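Local coordinates for protein CD180 antigen (PDB 3T6Q) that may cooperate with MD-1 and TLR4 in the innate immune response of B-cells to bacterial lipopolysaccharide, leading to NF-kappa-B activation, at residues A[221-226]-A[251-256]; A[168-173]-A[196-201]. All blocks are in the same frame, centred on the assembly; numbering follows the deposited sequence. Where two conformers were deposited one is given.

Contact 1. Residues A[221-226]-A[251-256]; sequences GLKNST and LCEMSV. With NAG (2-acetamido-2-deoxy-beta-D-glucopyranose), chain S.
N224 and S225 meet the backbone of 251-256 through two hydrogen bonds, N224 N to E253 O (2.8 Å) and S255 N to S225 O (2.9 Å), and the second leads into a parallel bridge between T226 and S255. The loop before strand 226-231 is thereby joined to the start of the neighbouring strand 255-260, as between adjacent turns of a leucine-rich repeat solenoid. Residues 222-225 form a type II turn whose first carbonyl, L222 O, accepts from both S225 N and S225 OG. S225 OG, set between its backbone N and carbonyl carbon (chi1 64°), donates to L222 O at 2.7 Å, in the carbonyl plane on a lone pair.

M254 packs against this turn. Its CG rests on L222 O, and in the conformer given the bend at chi3 (61°) brings M254 CE to L222 CB. On the outer side, the extended chain of K223 crosses E253 obliquely, CE touching OE2. The salt bridge from K223 NZ to E253 OE2 is long, 4.0 Å, and a water that accepts from NZ and donates to E253 OE1 supplements it.

N224 carries an N-linked glycan, its ND2 bonded to C1 of the NAG, while its OD1 accepts a hydrogen bond from S201 N. A second water accepts from N224 ND2 and donates to E253 O and the NAG O7; the acetamide methyl C8 lies 3.6 Å from T226 OG1.

Around the contact, helix 215-221 leads into the turn, C252 is disulfide-bonded to C276, and T226 and S255 start the adjacent parallel strands 226-231 and 255-260, with L222 and M254 both packed on I227.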
# COMPACT_ATOMS: atom_id res chain seq x y z
N GLY A 221 -26.69 7.12 -7.85
CA GLY A 221 -25.93 8.07 -7.06
C GLY A 221 -25.62 9.36 -7.79
O GLY A 221 -25.51 10.40 -7.18
N LEU A 222 -25.50 9.29 -9.11
CA LEU A 222 -25.18 10.48 -9.92
C LEU A 222 -26.39 11.35 -10.31
O LEU A 222 -26.26 12.31 -11.09
CB LEU A 222 -24.46 10.07 -11.22
CG LEU A 222 -23.09 9.37 -11.07
CD1 LEU A 222 -22.44 9.20 -12.44
CD2 LEU A 222 -22.14 10.10 -10.15
N LYS A 223 -27.55 11.01 -9.79
CA LYS A 223 -28.74 11.84 -9.98
C LYS A 223 -28.49 13.35 -9.92
O LYS A 223 -27.79 13.85 -9.03
CB LYS A 223 -29.80 11.45 -8.94
CG LYS A 223 -31.10 12.26 -9.14
CD LYS A 223 -32.16 11.80 -8.16
CE LYS A 223 -33.47 12.60 -8.32
NZ LYS A 223 -34.38 12.31 -7.18
N ASN A 224 -29.00 14.06 -10.93
CA ASN A 224 -28.93 15.51 -11.01
C ASN A 224 -27.60 16.10 -11.49
O ASN A 224 -27.46 17.32 -11.58
CB ASN A 224 -29.39 16.15 -9.68
CG ASN A 224 -29.95 17.54 -9.87
OD1 ASN A 224 -29.49 18.53 -9.29
ND2 ASN A 224 -30.95 17.61 -10.72
N SER A 225 -26.59 15.25 -11.77
CA SER A 225 -25.28 15.74 -12.20
C SER A 225 -25.28 16.09 -13.70
O SER A 225 -26.16 15.65 -14.44
CB SER A 225 -24.16 14.69 -11.90
OG SER A 225 -24.39 13.52 -12.65
N THR A 226 -24.33 16.92 -14.11
CA THR A 226 -24.07 17.22 -15.51
C THR A 226 -22.62 16.85 -15.79
O THR A 226 -21.70 17.38 -15.14
CB THR A 226 -24.29 18.72 -15.78
OG1 THR A 226 -25.64 19.02 -15.45
CG2 THR A 226 -24.05 19.09 -17.26
N LEU A 251 -29.91 7.05 -15.35
CA LEU A 251 -29.46 7.96 -16.42
C LEU A 251 -30.55 8.95 -16.90
O LEU A 251 -30.22 9.98 -17.48
CB LEU A 251 -28.98 7.14 -17.63
CG LEU A 251 -28.08 7.75 -18.70
CD1 LEU A 251 -26.86 8.41 -18.06
CD2 LEU A 251 -27.63 6.58 -19.59
N CYS A 252 -31.82 8.59 -16.69
CA CYS A 252 -32.95 9.42 -17.06
C CYS A 252 -33.02 10.70 -16.20
O CYS A 252 -33.79 11.64 -16.53
CB CYS A 252 -34.27 8.60 -16.92
SG CYS A 252 -34.76 7.71 -18.41
N GLU A 253 -32.26 10.74 -15.09
CA GLU A 253 -32.27 11.90 -14.19
C GLU A 253 -30.92 12.62 -14.11
O GLU A 253 -30.61 13.21 -13.08
CB GLU A 253 -32.69 11.48 -12.78
CG GLU A 253 -34.04 10.75 -12.76
CD GLU A 253 -34.63 10.68 -11.36
OE1 GLU A 253 -34.39 9.68 -10.62
OE2 GLU A 253 -35.35 11.65 -10.99
N MET A 254 -30.17 12.55 -15.21
CA MET A 254 -28.78 13.00 -15.31
C MET A 254 -28.57 13.68 -16.65
O MET A 254 -29.28 13.42 -17.61
CB MET A 254 -27.82 11.79 -15.25
CG MET A 254 -27.73 11.14 -13.90
SD MET A 254 -26.76 9.64 -14.05
CE MET A 254 -25.18 10.29 -14.62
N SER A 255 -27.60 14.55 -16.71
CA SER A 255 -27.22 15.08 -18.00
C SER A 255 -25.84 14.50 -18.33
O SER A 255 -24.93 14.69 -17.53
CB SER A 255 -27.17 16.60 -17.93
OG SER A 255 -26.89 17.15 -19.21
N VAL A 256 -25.69 13.79 -19.47
CA VAL A 256 -24.38 13.26 -19.88
C VAL A 256 -24.20 13.46 -21.38
O VAL A 256 -25.10 13.14 -22.17
CB VAL A 256 -24.26 11.73 -19.58
CG1 VAL A 256 -22.85 11.20 -19.91
CG2 VAL A 256 -24.53 11.44 -18.10
C1 NAG S . -31.60 18.85 -11.00
C2 NAG S . -31.93 18.89 -12.49
C3 NAG S . -32.86 20.08 -12.79
C4 NAG S . -34.01 20.12 -11.78
C5 NAG S . -33.41 20.18 -10.37
C6 NAG S . -34.41 20.43 -9.24
C7 NAG S . -30.28 17.83 -13.93
C8 NAG S . -29.02 17.98 -14.74
N2 NAG S . -30.75 18.92 -13.33
O3 NAG S . -33.32 20.01 -14.13
O4 NAG S . -34.83 21.23 -12.05
O5 NAG S . -32.75 18.93 -10.18
O6 NAG S . -35.24 19.31 -9.20
O7 NAG S . -30.81 16.74 -13.81
O HOH W 1 -35.01 9.34 -8.10
O HOH W 2 -32.29 15.01 -11.45

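Contact 2. Residues A[168-173]-A[196-201]; sequences LSKEDM and PGAFDS
A198 and M173 interlock where two successive leucine-rich repeats stack on the convex side of the solenoid, a short helix of LRR 6 lying against a type I turn (197-200) of LRR 7. No hydrogen bond crosses directly between the two segments; the fit is one of shape. The methyl of A198 is the small bump: it enters the hollow at the start of the helix, with K170 N 3.8 Å from A198 CB and M173 CG on another side at 3.7 Å. In return M173 CB presses on the carbonyl A198 O.

Beyond CG, the M173 chain bends at both chi2 (-51°) and chi3 (-53°), bringing CE over a face of the F199 ring in a CH-pi contact, 4.1 Å from the centroid. SD comes in more obliquely, a Met-aromatic contact. L168 CD1 approaches the same ring at its edge, near the ring plane; the phenyl thus has M173 over one face and L168 at its edge.

Along the outer margin K170 stretches past G197, CE reaching P196 O, and a water joins NZ to that carbonyl by weak bonds. F204 and L207 of strand 203-208 also touch F199. The helix start is set by a capping box: D172 N bonds to S169 OG, and S169 N returns to D172 OD2 at 3.0 Å, meeting it from above the carboxylate plane.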
# COMPACT_ATOMS: atom_id res chain seq x y z
N LEU A 168 -19.05 7.60 -1.49
CA LEU A 168 -18.95 9.03 -1.74
C LEU A 168 -20.10 9.71 -0.98
O LEU A 168 -21.28 9.41 -1.20
CB LEU A 168 -19.03 9.31 -3.23
CG LEU A 168 -18.02 8.65 -4.21
CD1 LEU A 168 -18.45 8.92 -5.66
CD2 LEU A 168 -16.65 9.23 -3.99
N SER A 169 -19.75 10.61 -0.06
CA SER A 169 -20.82 11.20 0.79
C SER A 169 -21.05 12.62 0.33
O SER A 169 -20.24 13.15 -0.44
CB SER A 169 -20.38 11.21 2.26
OG SER A 169 -19.32 12.16 2.42
N LYS A 170 -22.12 13.25 0.81
CA LYS A 170 -22.34 14.69 0.59
C LYS A 170 -21.16 15.55 1.02
O LYS A 170 -20.71 16.44 0.29
CB LYS A 170 -23.56 15.14 1.41
CG LYS A 170 -24.91 14.84 0.80
CD LYS A 170 -26.01 15.32 1.74
CE LYS A 170 -27.30 15.59 1.00
NZ LYS A 170 -28.27 16.24 1.92
N GLU A 171 -20.64 15.26 2.20
CA GLU A 171 -19.48 15.98 2.75
C GLU A 171 -18.26 15.88 1.86
O GLU A 171 -17.60 16.90 1.58
CB GLU A 171 -19.14 15.41 4.12
CG GLU A 171 -18.68 16.45 5.11
CD GLU A 171 -19.11 16.10 6.52
OE1 GLU A 171 -18.63 15.05 7.03
OE2 GLU A 171 -19.91 16.86 7.10
N ASP A 172 -17.97 14.66 1.40
CA ASP A 172 -16.89 14.43 0.41
C ASP A 172 -17.06 15.33 -0.80
O ASP A 172 -16.12 16.01 -1.22
CB ASP A 172 -16.91 12.97 -0.10
CG ASP A 172 -16.59 11.95 1.00
OD1 ASP A 172 -15.97 12.35 2.01
OD2 ASP A 172 -16.93 10.73 0.83
N MET A 173 -18.26 15.27 -1.37
CA MET A 173 -18.56 16.04 -2.58
C MET A 173 -18.52 17.55 -2.34
O MET A 173 -18.05 18.29 -3.20
CB MET A 173 -19.90 15.59 -3.21
CG MET A 173 -19.98 14.11 -3.61
SD MET A 173 -18.57 13.57 -4.63
CE MET A 173 -18.62 14.77 -5.93
N PRO A 196 -27.44 9.77 -1.12
CA PRO A 196 -28.45 10.51 -1.88
C PRO A 196 -28.25 12.00 -1.70
O PRO A 196 -28.04 12.47 -0.58
CB PRO A 196 -29.76 10.05 -1.23
CG PRO A 196 -29.48 8.63 -0.88
CD PRO A 196 -28.06 8.69 -0.33
N GLY A 197 -28.25 12.75 -2.79
CA GLY A 197 -28.06 14.18 -2.72
C GLY A 197 -26.65 14.64 -2.91
O GLY A 197 -26.41 15.84 -3.13
N ALA A 198 -25.69 13.70 -2.86
CA ALA A 198 -24.26 14.06 -2.98
C ALA A 198 -23.93 14.71 -4.31
O ALA A 198 -23.00 15.52 -4.38
CB ALA A 198 -23.34 12.85 -2.72
N PHE A 199 -24.67 14.37 -5.37
CA PHE A 199 -24.39 14.95 -6.68
C PHE A 199 -25.35 16.04 -7.16
O PHE A 199 -25.28 16.46 -8.32
CB PHE A 199 -24.28 13.83 -7.71
CG PHE A 199 -22.94 13.16 -7.69
CD1 PHE A 199 -21.96 13.52 -8.61
CD2 PHE A 199 -22.64 12.23 -6.70
CE1 PHE A 199 -20.72 12.92 -8.57
CE2 PHE A 199 -21.39 11.62 -6.66
CZ PHE A 199 -20.44 11.97 -7.61
N ASP A 200 -26.21 16.53 -6.26
CA ASP A 200 -27.14 17.61 -6.59
C ASP A 200 -26.40 18.76 -7.20
O ASP A 200 -25.41 19.24 -6.64
CB ASP A 200 -27.90 18.10 -5.35
CG ASP A 200 -28.98 17.12 -4.90
OD1 ASP A 200 -29.18 16.05 -5.53
OD2 ASP A 200 -29.63 17.43 -3.89
N SER A 201 -26.85 19.19 -8.38
CA SER A 201 -26.25 20.32 -9.08
C SER A 201 -24.76 20.19 -9.46
O SER A 201 -24.13 21.19 -9.86
CB SER A 201 -26.44 21.62 -8.28
OG SER A 201 -27.80 21.92 -8.24
O HOH W 3 -30.49 14.81 -0.03

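In the fold
Following the chain from the N terminus, contact 2 comes first: the short helix that begins at 170 is met again by the turn 197-200, closing a loop that takes in strands 182-185 and 193-194. The chain then runs through strand 203-208 and helix 215-221, and contact 1 closes a second loop from 221-226 to 251-256, enclosing most of strand 226-231. The loops are in series, neither nested nor crossed, with contact centres about 13 Å apart. They touch directly: N224 OD1 probably accepts a hydrogen bond from S201 N, and L222 CD2 packs on F199 CE1. Together they tie successive turns of the solenoid side by side.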